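Local coordinates for DUF192 domain-containing protein (Novosphingobium aromaticivorans, PDB 3M7A), which is of unknown function, a small beta-rich member of the DUF192 (COG1430) family that probably carries a signal peptide in its natural precursor, at residues D85-I98 / L126-W140. Residues are numbered along the deposited sequence; the frame is centred on the assembly and turned at random.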
ATOM      1  N   ASP A  85       7.713  -0.403  -1.857  1.00  4.86           N
ATOM      2  CA  ASP A  85       7.300   0.879  -2.379  1.00  4.98           C
ATOM      3  C   ASP A  85       6.104   1.344  -1.535  1.00  4.53           C
ATOM      4  O   ASP A  85       5.150   0.594  -1.298  1.00  5.38           O
ATOM      5  CB  ASP A  85       6.869   0.783  -3.843  1.00  5.07           C
ATOM      6  CG  ASP A  85       8.020   0.566  -4.807  1.00  5.26           C
ATOM      7  OD1 ASP A  85       9.198   0.553  -4.388  1.00  5.22           O
ATOM      8  OD2 ASP A  85       7.729   0.427  -6.024  1.00  6.24           O
ATOM      9  N   ILE A  86       6.194   2.585  -1.064  1.00  4.70           N
ATOM     10  CA  ILE A  86       5.189   3.162  -0.176  1.00  4.45           C
ATOM     11  C   ILE A  86       4.449   4.261  -0.947  1.00  4.02           C
ATOM     12  O   ILE A  86       5.011   5.301  -1.268  1.00  5.76           O
ATOM     13  CB  ILE A  86       5.801   3.682   1.134  1.00  5.47           C
ATOM     14  CG1 ILE A  86       6.687   2.597   1.791  1.00  7.60           C
ATOM     15  CG2 ILE A  86       4.707   4.110   2.119  1.00  6.60           C
ATOM     16  CD1 ILE A  86       7.256   2.983   3.174  1.00 10.62           C
ATOM     17  N   ILE A  87       3.179   3.986  -1.245  1.00  4.96           N
ATOM     18  CA  ILE A  87       2.372   4.830  -2.106  1.00  5.24           C
ATOM     19  C   ILE A  87       1.398   5.612  -1.242  1.00  4.47           C
ATOM     20  O   ILE A  87       0.523   5.041  -0.597  1.00  4.75           O
ATOM     21  CB  ILE A  87       1.607   3.931  -3.116  1.00  5.53           C
ATOM     22  CG1 ILE A  87       2.565   3.069  -3.959  1.00  6.77           C
ATOM     23  CG2 ILE A  87       0.656   4.774  -3.972  1.00  6.27           C
ATOM     24  CD1 ILE A  87       1.910   1.908  -4.699  1.00  7.80           C
ATOM     25  N   PHE A  88       1.580   6.925  -1.185  1.00  4.39           N
ATOM     26  CA  PHE A  88       0.791   7.784  -0.299  1.00  4.63           C
ATOM     27  C   PHE A  88      -0.389   8.373  -1.091  1.00  4.87           C
ATOM     28  O   PHE A  88      -0.196   8.932  -2.187  1.00  6.23           O
ATOM     29  CB  PHE A  88       1.645   8.926   0.220  1.00  5.32           C
ATOM     30  CG  PHE A  88       2.825   8.498   1.042  1.00  5.51           C
ATOM     31  CD1 PHE A  88       2.707   8.255   2.401  1.00  7.29           C
ATOM     32  CD2 PHE A  88       4.076   8.360   0.479  1.00  7.46           C
ATOM     33  CE1 PHE A  88       3.801   7.914   3.164  1.00  9.21           C
ATOM     34  CE2 PHE A  88       5.181   7.980   1.249  1.00  6.93           C
ATOM     35  CZ  PHE A  88       5.040   7.775   2.587  1.00  7.41           C
ATOM     36  N   VAL A  89      -1.581   8.242  -0.522  1.00  5.57           N
ATOM     37  CA  VAL A  89      -2.821   8.587  -1.199  1.00  5.72           C
ATOM     38  C   VAL A  89      -3.488   9.774  -0.470  1.00  5.05           C
ATOM     39  O   VAL A  89      -3.670   9.748   0.756  1.00  5.59           O
ATOM     40  CB  VAL A  89      -3.762   7.370  -1.237  1.00  5.35           C
ATOM     41  CG1 VAL A  89      -5.084   7.747  -1.922  1.00  6.36           C
ATOM     42  CG2 VAL A  89      -3.096   6.170  -1.893  1.00  6.47           C
ATOM     43  N   GLY A  90      -3.822  10.807  -1.242  1.00  5.62           N
ATOM     44  CA  GLY A  90      -4.492  11.984  -0.727  1.00  6.11           C
ATOM     45  C   GLY A  90      -5.998  11.877  -0.610  1.00  6.59           C
ATOM     46  O   GLY A  90      -6.591  10.812  -0.810  1.00  6.65           O
ATOM     47  N   LEU A  91      -6.604  13.007  -0.258  1.00  6.84           N
ATOM     48  CA  LEU A  91      -7.994  13.028   0.158  0.50  7.64           C
ATOM     49  C   LEU A  91      -8.977  12.823  -0.988  1.00  7.82           C
ATOM     50  O   LEU A  91     -10.133  12.521  -0.741  1.00  9.20           O
ATOM     51  CB  LEU A  91      -8.298  14.319   0.934  0.50  8.37           C
ATOM     52  CG  LEU A  91      -7.965  14.278   2.435  0.50  8.61           C
ATOM     53  CD1 LEU A  91      -6.455  14.116   2.696  0.50  8.17           C
ATOM     54  CD2 LEU A  91      -8.515  15.515   3.154  0.50  9.78           C
ATOM     55  N   ASP A  92      -8.506  13.013  -2.222  1.00  6.81           N
ATOM     56  CA  ASP A  92      -9.236  12.708  -3.428  1.00  6.64           C
ATOM     57  C   ASP A  92      -8.974  11.297  -3.960  1.00  6.53           C
ATOM     58  O   ASP A  92      -9.338  10.985  -5.095  1.00  8.09           O
ATOM     59  CB  ASP A  92      -8.879  13.736  -4.520  1.00  8.31           C
ATOM     60  CG  ASP A  92      -7.387  13.766  -4.842  1.00  7.49           C
ATOM     61  OD1 ASP A  92      -6.604  13.035  -4.173  1.00  7.13           O
ATOM     62  OD2 ASP A  92      -6.948  14.539  -5.718  1.00  8.75           O
ATOM     63  N   ARG A  93      -8.373  10.436  -3.137  1.00  5.54           N
ATOM     64  CA  ARG A  93      -8.008   9.074  -3.516  1.00  6.31           C
ATOM     65  C   ARG A  93      -7.002   9.011  -4.668  1.00  5.35           C
ATOM     66  O   ARG A  93      -6.888   7.986  -5.328  1.00  7.62           O
ATOM     67  CB  ARG A  93      -9.223   8.184  -3.763  1.00  6.00           C
ATOM     68  CG  ARG A  93     -10.071   7.976  -2.527  1.00  7.18           C
ATOM     69  CD  ARG A  93     -11.002   6.817  -2.705  1.00  9.46           C
ATOM     70  NE  ARG A  93     -11.811   6.590  -1.515  1.00 11.73           N
ATOM     71  CZ  ARG A  93     -12.384   5.435  -1.167  1.00 12.50           C
ATOM     72  NH1 ARG A  93     -12.322   4.345  -1.951  1.00 11.26           N
ATOM     73  NH2 ARG A  93     -13.027   5.379  -0.006  1.00 13.24           N
ATOM     74  N   ARG A  94      -6.195  10.058  -4.847  1.00  5.78           N
ATOM     75  CA  ARG A  94      -5.131  10.014  -5.851  1.00  5.91           C
ATOM     76  C   ARG A  94      -3.765   9.909  -5.171  1.00  6.21           C
ATOM     77  O   ARG A  94      -3.526  10.458  -4.082  1.00  6.21           O
ATOM     78  CB  ARG A  94      -5.197  11.223  -6.788  1.00  5.55           C
ATOM     79  CG  ARG A  94      -6.426  11.219  -7.637  1.00  7.25           C
ATOM     80  CD  ARG A  94      -6.446  12.359  -8.656  1.00  7.77           C
ATOM     81  NE  ARG A  94      -7.681  12.287  -9.447  1.00  9.16           N
ATOM     82  CZ  ARG A  94      -7.896  11.475 -10.485  1.00  8.56           C
ATOM     83  NH1 ARG A  94      -6.957  10.629 -10.905  1.00 10.71           N
ATOM     84  NH2 ARG A  94      -9.086  11.473 -11.085  1.00 10.90           N
ATOM     85  N   VAL A  95      -2.843   9.234  -5.853  1.00  5.75           N
ATOM     86  CA  VAL A  95      -1.472   9.112  -5.367  1.00  5.41           C
ATOM     87  C   VAL A  95      -0.831  10.498  -5.363  1.00  5.76           C
ATOM     88  O   VAL A  95      -0.835  11.201  -6.369  1.00  8.24           O
ATOM     89  CB  VAL A  95      -0.662   8.141  -6.253  1.00  5.47           C
ATOM     90  CG1 VAL A  95       0.817   8.093  -5.813  1.00  6.49           C
ATOM     91  CG2 VAL A  95      -1.280   6.730  -6.291  1.00  6.97           C
HETATM   92  N   MSE A  96      -0.281  10.885  -4.215  1.00  5.92           N
HETATM   93  CA  MSE A  96       0.473  12.124  -4.078  1.00  5.56           C
HETATM   94  C   MSE A  96       1.953  11.933  -4.400  1.00  6.64           C
HETATM   95  O   MSE A  96       2.565  12.750  -5.097  1.00  8.12           O
HETATM   96  CB  MSE A  96       0.372  12.668  -2.651  1.00  6.42           C
HETATM   97  CG  MSE A  96      -1.020  13.076  -2.250  1.00  7.78           C
HETATM   98 SE   MSE A  96      -1.117  13.759  -0.441  0.75  8.76          SE
HETATM   99  CE  MSE A  96      -0.635  12.172   0.524  1.00  7.62           C
ATOM    100  N   ASN A  97       2.530  10.877  -3.856  1.00  6.19           N
ATOM    101  CA  ASN A  97       3.937  10.634  -3.943  1.00  5.98           C
ATOM    102  C   ASN A  97       4.199   9.177  -3.564  1.00  5.51           C
ATOM    103  O   ASN A  97       3.355   8.496  -2.943  1.00  5.78           O
ATOM    104  CB  ASN A  97       4.775  11.581  -3.061  1.00  5.89           C
ATOM    105  CG  ASN A  97       4.593  11.364  -1.570  1.00  6.72           C
ATOM    106  OD1 ASN A  97       3.490  11.529  -1.031  1.00  6.84           O
ATOM    107  ND2 ASN A  97       5.688  11.039  -0.891  1.00  8.78           N
ATOM    108  N   ILE A  98       5.361   8.682  -3.984  1.00  6.50           N
ATOM    109  CA  ILE A  98       5.766   7.314  -3.743  1.00  6.41           C
ATOM    110  C   ILE A  98       7.166   7.347  -3.125  1.00  5.89           C
ATOM    111  O   ILE A  98       8.055   8.010  -3.669  1.00  8.52           O
ATOM    112  CB  ILE A  98       5.788   6.508  -5.066  1.00  6.81           C
ATOM    113  CG1 ILE A  98       4.400   6.526  -5.764  1.00  7.55           C
ATOM    114  CG2 ILE A  98       6.267   5.060  -4.795  1.00  7.34           C
ATOM    115  CD1 ILE A  98       4.394   5.892  -7.133  1.00 10.30           C
ATOM    116  N   LEU A 126       8.130  -2.312  -7.548  1.00  5.01           N
ATOM    117  CA  LEU A 126       6.991  -2.739  -8.318  1.00  5.24           C
ATOM    118  C   LEU A 126       6.230  -1.572  -8.931  1.00  5.37           C
ATOM    119  O   LEU A 126       5.669  -1.700 -10.014  1.00  5.62           O
ATOM    120  CB  LEU A 126       6.073  -3.694  -7.489  1.00  5.99           C
ATOM    121  CG  LEU A 126       4.921  -4.381  -8.219  1.00  6.79           C
ATOM    122  CD1 LEU A 126       5.420  -5.231  -9.401  1.00  6.95           C
ATOM    123  CD2 LEU A 126       4.147  -5.257  -7.236  1.00  7.02           C
ATOM    124  N   ALA A 127       6.166  -0.441  -8.229  1.00  5.71           N
ATOM    125  CA  ALA A 127       5.407   0.696  -8.776  1.00  5.45           C
ATOM    126  C   ALA A 127       5.971   1.093 -10.133  1.00  5.51           C
ATOM    127  O   ALA A 127       5.210   1.308 -11.078  1.00  6.37           O
ATOM    128  CB  ALA A 127       5.375   1.880  -7.826  1.00  6.79           C
ATOM    129  N   ALA A 128       7.294   1.199 -10.234  1.00  5.28           N
ATOM    130  CA  ALA A 128       7.894   1.597 -11.501  1.00  4.71           C
ATOM    131  C   ALA A 128       7.760   0.514 -12.561  1.00  5.76           C
ATOM    132  O   ALA A 128       7.564   0.806 -13.747  1.00  6.70           O
ATOM    133  CB  ALA A 128       9.381   2.019 -11.317  1.00  6.41           C
ATOM    134  N   ARG A 129       7.883  -0.741 -12.166  1.00  5.14           N
ATOM    135  CA  ARG A 129       7.700  -1.824 -13.135  1.00  5.85           C
ATOM    136  C   ARG A 129       6.298  -1.765 -13.752  1.00  6.68           C
ATOM    137  O   ARG A 129       6.121  -1.995 -14.949  1.00  6.97           O
ATOM    138  CB  ARG A 129       7.925  -3.181 -12.490  1.00  5.80           C
ATOM    139  CG  ARG A 129       7.529  -4.351 -13.411  1.00  7.73           C
ATOM    140  CD  ARG A 129       7.734  -5.686 -12.731  1.00  7.93           C
ATOM    141  NE  ARG A 129       7.246  -6.790 -13.554  1.00  9.22           N
ATOM    142  CZ  ARG A 129       7.943  -7.434 -14.473  1.00  8.07           C
ATOM    143  NH1 ARG A 129       9.202  -7.135 -14.704  1.00  7.29           N
ATOM    144  NH2 ARG A 129       7.358  -8.409 -15.172  1.00 11.27           N
ATOM    145  N   LEU A 130       5.314  -1.439 -12.924  1.00  5.58           N
ATOM    146  CA  LEU A 130       3.902  -1.386 -13.325  1.00  5.87           C
ATOM    147  C   LEU A 130       3.481  -0.100 -13.996  1.00  7.11           C
ATOM    148  O   LEU A 130       2.475  -0.082 -14.723  1.00  9.00           O
ATOM    149  CB  LEU A 130       3.000  -1.651 -12.114  1.00  6.72           C
ATOM    150  CG  LEU A 130       3.088  -3.057 -11.512  1.00  6.61           C
ATOM    151  CD1 LEU A 130       2.186  -3.151 -10.278  1.00  7.47           C
ATOM    152  CD2 LEU A 130       2.770  -4.149 -12.518  1.00  8.87           C
ATOM    153  N   GLY A 131       4.218   0.965 -13.746  1.00  6.42           N
ATOM    154  CA  GLY A 131       3.855   2.269 -14.234  1.00  8.08           C
ATOM    155  C   GLY A 131       2.947   3.087 -13.343  1.00  7.47           C
ATOM    156  O   GLY A 131       2.361   4.056 -13.827  1.00  8.77           O
ATOM    157  N   ILE A 132       2.833   2.718 -12.071  1.00  7.35           N
ATOM    158  CA  ILE A 132       2.030   3.479 -11.114  1.00  8.63           C
ATOM    159  C   ILE A 132       2.716   4.823 -10.874  1.00  9.26           C
ATOM    160  O   ILE A 132       3.937   4.883 -10.671  1.00 12.10           O
ATOM    161  CB  ILE A 132       1.828   2.672  -9.813  1.00  8.55           C
ATOM    162  CG1 ILE A 132       0.953   1.434 -10.069  1.00  7.27           C
ATOM    163  CG2 ILE A 132       1.218   3.560  -8.720  1.00  9.46           C
ATOM    164  CD1 ILE A 132       0.874   0.451  -8.919  1.00  9.43           C
ATOM    165  N   LYS A 133       1.933   5.900 -10.932  1.00  9.81           N
ATOM    166  CA  LYS A 133       2.467   7.265 -10.859  0.50 10.43           C
ATOM    167  C   LYS A 133       1.604   8.172  -9.990  1.00  8.62           C
ATOM    168  O   LYS A 133       0.422   7.932  -9.840  1.00  8.52           O
ATOM    169  CB  LYS A 133       2.574   7.852 -12.271  0.50 12.86           C
ATOM    170  CG  LYS A 133       3.714   7.220 -13.080  0.50 16.17           C
ATOM    171  CD  LYS A 133       3.758   7.643 -14.520  0.50 21.64           C
ATOM    172  CE  LYS A 133       4.927   6.961 -15.219  0.50 23.20           C
ATOM    173  NZ  LYS A 133       6.222   7.216 -14.543  0.50 21.82           N
ATOM    174  N   PRO A 134       2.204   9.244  -9.456  1.00  8.64           N
ATOM    175  CA  PRO A 134       1.400  10.261  -8.804  1.00  7.56           C
ATOM    176  C   PRO A 134       0.269  10.711  -9.713  1.00  9.07           C
ATOM    177  O   PRO A 134       0.447  10.869 -10.933  1.00 12.50           O
ATOM    178  CB  PRO A 134       2.407  11.377  -8.519  1.00  9.00           C
ATOM    179  CG  PRO A 134       3.728  10.647  -8.351  1.00  9.30           C
ATOM    180  CD  PRO A 134       3.653   9.559  -9.397  1.00  9.14           C
ATOM    181  N   GLY A 135      -0.906  10.914  -9.118  1.00  8.44           N
ATOM    182  CA  GLY A 135      -2.125  11.206  -9.847  1.00 10.15           C
ATOM    183  C   GLY A 135      -3.049  10.022 -10.093  1.00  8.96           C
ATOM    184  O   GLY A 135      -4.253  10.208 -10.332  1.00 12.70           O
ATOM    185  N   ASP A 136      -2.530   8.805 -10.025  1.00  8.49           N
ATOM    186  CA  ASP A 136      -3.355   7.627 -10.263  1.00  7.81           C
ATOM    187  C   ASP A 136      -4.381   7.485  -9.146  1.00  6.45           C
ATOM    188  O   ASP A 136      -4.175   7.906  -8.009  1.00  6.96           O
ATOM    189  CB  ASP A 136      -2.500   6.370 -10.313  1.00  8.23           C
ATOM    190  CG  ASP A 136      -1.662   6.282 -11.567  1.00 12.51           C
ATOM    191  OD1 ASP A 136      -1.758   7.170 -12.455  1.00 15.30           O
ATOM    192  OD2 ASP A 136      -0.889   5.325 -11.629  1.00 13.42           O
ATOM    193  N   LYS A 137      -5.526   6.922  -9.514  1.00  6.95           N
ATOM    194  CA  LYS A 137      -6.669   6.792  -8.605  1.00  7.57           C
ATOM    195  C   LYS A 137      -6.559   5.450  -7.889  1.00  7.14           C
ATOM    196  O   LYS A 137      -6.471   4.371  -8.509  1.00  7.35           O
ATOM    197  CB  LYS A 137      -7.994   6.893  -9.373  1.00  9.04           C
ATOM    198  CG  LYS A 137      -9.242   7.031  -8.493  1.00 12.58           C
ATOM    199  CD  LYS A 137      -9.457   8.515  -8.081  1.00 15.81           C
ATOM    200  CE  LYS A 137     -10.838   8.812  -7.543  1.00 20.55           C
ATOM    201  NZ  LYS A 137     -10.965  10.248  -7.105  1.00 20.39           N
ATOM    202  N   VAL A 138      -6.628   5.500  -6.568  1.00  7.85           N
ATOM    203  CA  VAL A 138      -6.602   4.302  -5.719  1.00  7.29           C
ATOM    204  C   VAL A 138      -7.977   4.108  -5.106  1.00  7.16           C
ATOM    205  O   VAL A 138      -8.550   5.065  -4.572  1.00  9.79           O
ATOM    206  CB  VAL A 138      -5.524   4.433  -4.616  1.00  8.11           C
ATOM    207  CG1 VAL A 138      -5.443   3.161  -3.761  1.00  8.10           C
ATOM    208  CG2 VAL A 138      -4.157   4.821  -5.231  1.00  7.92           C
ATOM    209  N   GLU A 139      -8.519   2.896  -5.204  1.00  6.55           N
ATOM    210  CA  GLU A 139      -9.844   2.600  -4.668  1.00  6.95           C
ATOM    211  C   GLU A 139      -9.818   1.336  -3.831  1.00  6.26           C
ATOM    212  O   GLU A 139      -9.079   0.392  -4.101  1.00  7.26           O
ATOM    213  CB  GLU A 139     -10.847   2.418  -5.808  1.00  8.24           C
ATOM    214  CG  GLU A 139     -11.103   3.658  -6.632  1.00 11.86           C
ATOM    215  CD  GLU A 139     -11.991   4.684  -5.945  1.00 13.20           C
ATOM    216  OE1 GLU A 139     -12.500   4.413  -4.825  1.00 13.96           O
ATOM    217  OE2 GLU A 139     -12.189   5.773  -6.541  1.00 18.87           O
ATOM    218  N   TRP A 140     -10.625   1.380  -2.787  1.00  7.74           N
ATOM    219  CA  TRP A 140     -10.825   0.271  -1.878  1.00  8.45           C
ATOM    220  C   TRP A 140     -12.262   0.311  -1.373  1.00 10.80           C
ATOM    221  O   TRP A 140     -12.964   1.330  -1.623  1.00 12.24           O
ATOM    222  CB  TRP A 140      -9.860   0.357  -0.677  1.00  8.21           C
ATOM    223  CG  TRP A 140      -9.990   1.669   0.080  1.00  8.08           C
ATOM    224  CD1 TRP A 140     -10.828   1.942   1.139  1.00 10.09           C
ATOM    225  CD2 TRP A 140      -9.311   2.903  -0.191  1.00  6.83           C
ATOM    226  NE1 TRP A 140     -10.686   3.232   1.531  1.00  9.63           N
ATOM    227  CE2 TRP A 140      -9.769   3.855   0.740  1.00  7.94           C
ATOM    228  CE3 TRP A 140      -8.341   3.295  -1.113  1.00  7.83           C
ATOM    229  CZ2 TRP A 140      -9.308   5.171   0.752  1.00  9.39           C
ATOM    230  CZ3 TRP A 140      -7.878   4.608  -1.092  1.00  8.66           C
ATOM    231  CH2 TRP A 140      -8.348   5.513  -0.158  1.00  8.23           C
ATOM    232  OXT TRP A 140     -12.695  -0.642  -0.708  1.00 12.39           O
TER
HETATM  233  O   HOH W   1       9.047   1.740  -7.940  1.00  5.88           O
HETATM  234  O   HOH W   2     -14.403   2.839   0.410  1.00 26.18           O
HETATM  235  O   HOH W   3     -11.681  11.722  -9.646  1.00 18.43           O
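The beta-hairpin of strands 84-89 and 95-102 packs against the C-terminal tail of the chain, from helix 126-130 to W140. At the helix N-terminal end, D85 OD2 accepts from A127 N (2.8 Å), met nearly along its C-O axis, and a water links OD2 to A128 N; D85 OD1 turns to N101 and G125, so both carboxylate oxygens bind backbone amides. A single antiparallel, non-hydrogen-bonded bridge pairs R94 with K137, flanked by V138 N to R93 O (2.8 Å, 178° at H) and V95 N to D136 O; next to it, in the type II turn 133-136, G135 N donates to V95 O. R94 crosses K137 at a slant, K137 CD lying over one face of the R94 guanidinium, whose NH1 reaches G135 O (2.8 Å) in the group's plane. K137, bent at chi2 (83°), brings NZ to D92 O (2.7 Å). R93 spreads its guanidinium flat over the six-membered ring of W140, a cation-pi stack with planes 13° apart; NH1 grips both W140 O and E139 OE1 (2.9 Å), the latter a salt bridge, which helps fix its rotation. Inside, V138 CG2 meets V95 CG2 (3.6 Å) and V89 CG2; towards the helix, I98 CD1 packs on A127 CB and I132 CG2. These contacts join the hairpin to strand 137-139, itself antiparallel to strand 21-29, consistent with a closed, barrel-like curl of the DUF192 sheet.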